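Local coordinates for protein chinitase A (Streptomyces coelicolor, PDB 3EBV) that probably hydrolyses internal glycosidic linkages of chitin, this chain being the glycosyl hydrolase family 18 catalytic domain of a longer secreted enzyme, at residues 79-84 against 117-122. Residues are numbered along the deposited sequence; the frame is centred on the assembly and turned at random.
Sequences IISVGG and DIDLEN
S81 hands its hydroxyl proton to D117, OG to OD2 at 2.7 Å, on the face of the sheet that carries both side chains. The carboxyl group receives it on the anti lone pair of OD2, the one turned away from OD1. Each side chain runs anti to its own backbone N (chi1 -177° for S81, 171° for D117), which brings the two tips together beside the bridge. The methyl CD1 of I79 rests against CB of D117 at 3.8 Å. On the other face, V82 and L120 run alongside each other, with CG1 of V82 3.7 Å from CD2 of L120.

The backbones hold this register as neighbouring parallel strands: D117 bonds through its N to O of I80 and through its O to N of V82, both at good angles. Further along, N of D119 reaches O of V82 with a more bent bond (136° at the hydrogen), and N of G84 takes O of D119 at 2.9 Å. A side chain on G83 would run into that same carbonyl. Past the paired residues, a water accepts from N of E121 at 2.8 Å and also sits by O of G84.

Farther out, Y10 bonds to OD2 of D117 and T147 to OD1, while Q179 holds OE2 of E121. An alanine in place of D117 would probably leave the S81 hydroxyl without its acceptor and Y10 and T147 without a carboxyl partner. Residues 81-84 and 117-121 match the SxGG and DxDxE signatures of family 18 TIM barrels, joined here by a beta-alpha-beta crossover. Bonds at both oxygens hold the D117 side chain in place at the start of the DxDxE motif, which ends at E121, probably the proton donor, as in family 18 relatives.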
ATOM      1  N   ILE A  79       5.721  -3.073   7.814  1.00 12.56           N
ATOM      2  CA  ILE A  79       5.643  -4.261   6.976  1.00 12.41           C
ATOM      3  C   ILE A  79       6.679  -4.187   5.862  1.00 12.51           C
ATOM      4  O   ILE A  79       7.196  -3.102   5.574  1.00 12.56           O
ATOM      5  CB  ILE A  79       4.193  -4.422   6.398  1.00 11.89           C
ATOM      6  CG1 ILE A  79       3.845  -3.235   5.475  1.00 12.63           C
ATOM      7  CG2 ILE A  79       3.196  -4.577   7.566  1.00 13.33           C
ATOM      8  CD1 ILE A  79       2.379  -3.300   4.938  1.00 12.94           C
ATOM      9  N   ILE A  80       7.019  -5.334   5.275  1.00 11.82           N
ATOM     10  CA  ILE A  80       7.942  -5.382   4.136  1.00 11.89           C
ATOM     11  C   ILE A  80       7.174  -5.395   2.821  1.00 12.30           C
ATOM     12  O   ILE A  80       6.307  -6.255   2.630  1.00 12.31           O
ATOM     13  CB  ILE A  80       8.959  -6.588   4.269  1.00 12.68           C
ATOM     14  CG1 ILE A  80       9.976  -6.594   3.154  1.00 13.16           C
ATOM     15  CG2 ILE A  80       8.223  -7.942   4.385  1.00 12.54           C
ATOM     16  CD1 ILE A  80      10.904  -5.367   3.174  1.00 14.48           C
ATOM     17  N   SER A  81       7.525  -4.485   1.901  1.00 12.19           N
ATOM     18  CA  SER A  81       6.872  -4.479   0.584  1.00 12.04           C
ATOM     19  C   SER A  81       7.690  -5.258  -0.399  1.00 12.52           C
ATOM     20  O   SER A  81       8.917  -5.070  -0.489  1.00 12.91           O
ATOM     21  CB  SER A  81       6.644  -3.044   0.088  1.00 12.86           C
ATOM     22  OG  SER A  81       5.949  -3.048  -1.143  1.00 12.29           O
ATOM     23  N   VAL A  82       7.033  -6.121  -1.169  1.00 11.81           N
ATOM     24  CA  VAL A  82       7.680  -6.886  -2.233  0.70 12.31           C
ATOM     25  C   VAL A  82       7.333  -6.319  -3.598  1.00 12.93           C
ATOM     26  O   VAL A  82       6.148  -6.055  -3.872  1.00 12.47           O
ATOM     27  CB  VAL A  82       7.244  -8.369  -2.174  0.70 12.03           C
ATOM     28  CG1 VAL A  82       7.944  -9.166  -3.256  0.70 15.01           C
ATOM     29  CG2 VAL A  82       7.541  -8.942  -0.775  0.70 13.56           C
ATOM     30  N   GLY A  83       8.322  -6.120  -4.458  1.00 13.48           N
ATOM     31  CA  GLY A  83       8.046  -5.692  -5.824  1.00 14.98           C
ATOM     32  C   GLY A  83       8.606  -4.334  -6.109  1.00 17.23           C
ATOM     33  O   GLY A  83       9.829  -4.137  -6.082  1.00 17.04           O
ATOM     34  N   GLY A  84       7.710  -3.409  -6.424  1.00 17.58           N
ATOM     35  CA  GLY A  84       8.135  -2.083  -6.811  1.00 19.95           C
ATOM     36  C   GLY A  84       8.315  -2.033  -8.311  1.00 21.77           C
ATOM     37  O   GLY A  84       8.331  -3.076  -8.986  1.00 21.01           O
ATOM     38  N   ASP A 117       3.462  -6.323   2.263  1.00 11.12           N
ATOM     39  CA  ASP A 117       2.678  -5.569   1.252  1.00 10.75           C
ATOM     40  C   ASP A 117       3.010  -6.153  -0.092  1.00 10.95           C
ATOM     41  O   ASP A 117       4.183  -6.368  -0.439  1.00 11.98           O
ATOM     42  CB  ASP A 117       3.095  -4.092   1.268  1.00 11.65           C
ATOM     43  CG  ASP A 117       2.495  -3.289   0.093  1.00 11.45           C
ATOM     44  OD1 ASP A 117       1.221  -3.210   0.029  1.00 11.82           O
ATOM     45  OD2 ASP A 117       3.267  -2.767  -0.758  1.00 11.30           O
ATOM     46  N   ILE A 118       1.979  -6.494  -0.864  1.00 10.70           N
ATOM     47  CA  ILE A 118       2.184  -7.050  -2.188  1.00 11.05           C
ATOM     48  C   ILE A 118       2.146  -5.945  -3.222  1.00 11.86           C
ATOM     49  O   ILE A 118       1.074  -5.387  -3.502  1.00 11.20           O
ATOM     50  CB  ILE A 118       1.076  -8.133  -2.500  1.00 11.31           C
ATOM     51  CG1 ILE A 118       0.978  -9.174  -1.344  1.00 11.94           C
ATOM     52  CG2 ILE A 118       1.278  -8.741  -3.905  1.00 12.55           C
ATOM     53  CD1 ILE A 118       2.295  -9.940  -1.091  1.00 12.67           C
ATOM     54  N   ASP A 119       3.296  -5.673  -3.816  1.00 11.40           N
ATOM     55  CA  ASP A 119       3.434  -4.622  -4.805  1.00 11.08           C
ATOM     56  C   ASP A 119       4.207  -5.135  -6.032  1.00 11.94           C
ATOM     57  O   ASP A 119       5.034  -4.399  -6.604  1.00 13.28           O
ATOM     58  CB  ASP A 119       4.127  -3.390  -4.189  1.00 11.34           C
ATOM     59  CG  ASP A 119       4.148  -2.197  -5.123  1.00 15.08           C
ATOM     60  OD1 ASP A 119       3.337  -2.112  -6.079  1.00 13.85           O
ATOM     61  OD2 ASP A 119       5.031  -1.334  -4.889  1.00 18.69           O
ATOM     62  N   LEU A 120       3.886  -6.357  -6.455  1.00 11.84           N
ATOM     63  CA  LEU A 120       4.439  -6.877  -7.719  1.00 12.97           C
ATOM     64  C   LEU A 120       3.829  -6.070  -8.878  1.00 14.48           C
ATOM     65  O   LEU A 120       2.591  -5.977  -9.018  1.00 15.19           O
ATOM     66  CB  LEU A 120       4.117  -8.360  -7.906  1.00 13.63           C
ATOM     67  CG  LEU A 120       4.567  -9.325  -6.801  1.00 16.74           C
ATOM     68  CD1 LEU A 120       4.456 -10.800  -7.330  1.00 18.83           C
ATOM     69  CD2 LEU A 120       5.924  -9.014  -6.342  1.00 20.73           C
ATOM     70  N   GLU A 121       4.693  -5.558  -9.754  1.00 14.99           N
ATOM     71  CA  GLU A 121       4.223  -4.812 -10.939  1.00 16.26           C
ATOM     72  C   GLU A 121       4.556  -5.511 -12.250  1.00 17.42           C
ATOM     73  O   GLU A 121       4.399  -4.939 -13.350  1.00 18.74           O
ATOM     74  CB  GLU A 121       4.746  -3.379 -10.875  1.00 15.79           C
ATOM     75  CG  GLU A 121       4.267  -2.727  -9.578  1.00 18.40           C
ATOM     76  CD  GLU A 121       4.539  -1.250  -9.499  1.00 23.64           C
ATOM     77  OE1 GLU A 121       5.074  -0.668 -10.473  1.00 24.29           O
ATOM     78  OE2 GLU A 121       4.246  -0.689  -8.432  1.00 25.06           O
ATOM     79  N   ASN A 122       5.043  -6.749 -12.122  1.00 17.59           N
ATOM     80  CA  ASN A 122       5.492  -7.532 -13.282  1.00 17.87           C
ATOM     81  C   ASN A 122       4.596  -8.740 -13.497  1.00 18.62           C
ATOM     82  O   ASN A 122       5.000  -9.732 -14.133  1.00 20.35           O
ATOM     83  CB  ASN A 122       6.963  -7.963 -13.124  1.00 17.34           C
ATOM     84  CG  ASN A 122       7.198  -8.811 -11.875  1.00 19.55           C
ATOM     85  OD1 ASN A 122       6.552  -8.605 -10.840  1.00 18.10           O
ATOM     86  ND2 ASN A 122       8.174  -9.729 -11.941  1.00 19.78           N
TER
HETATM   87  O   HOH W   1       7.509  -5.602  -9.326  1.00 15.83           O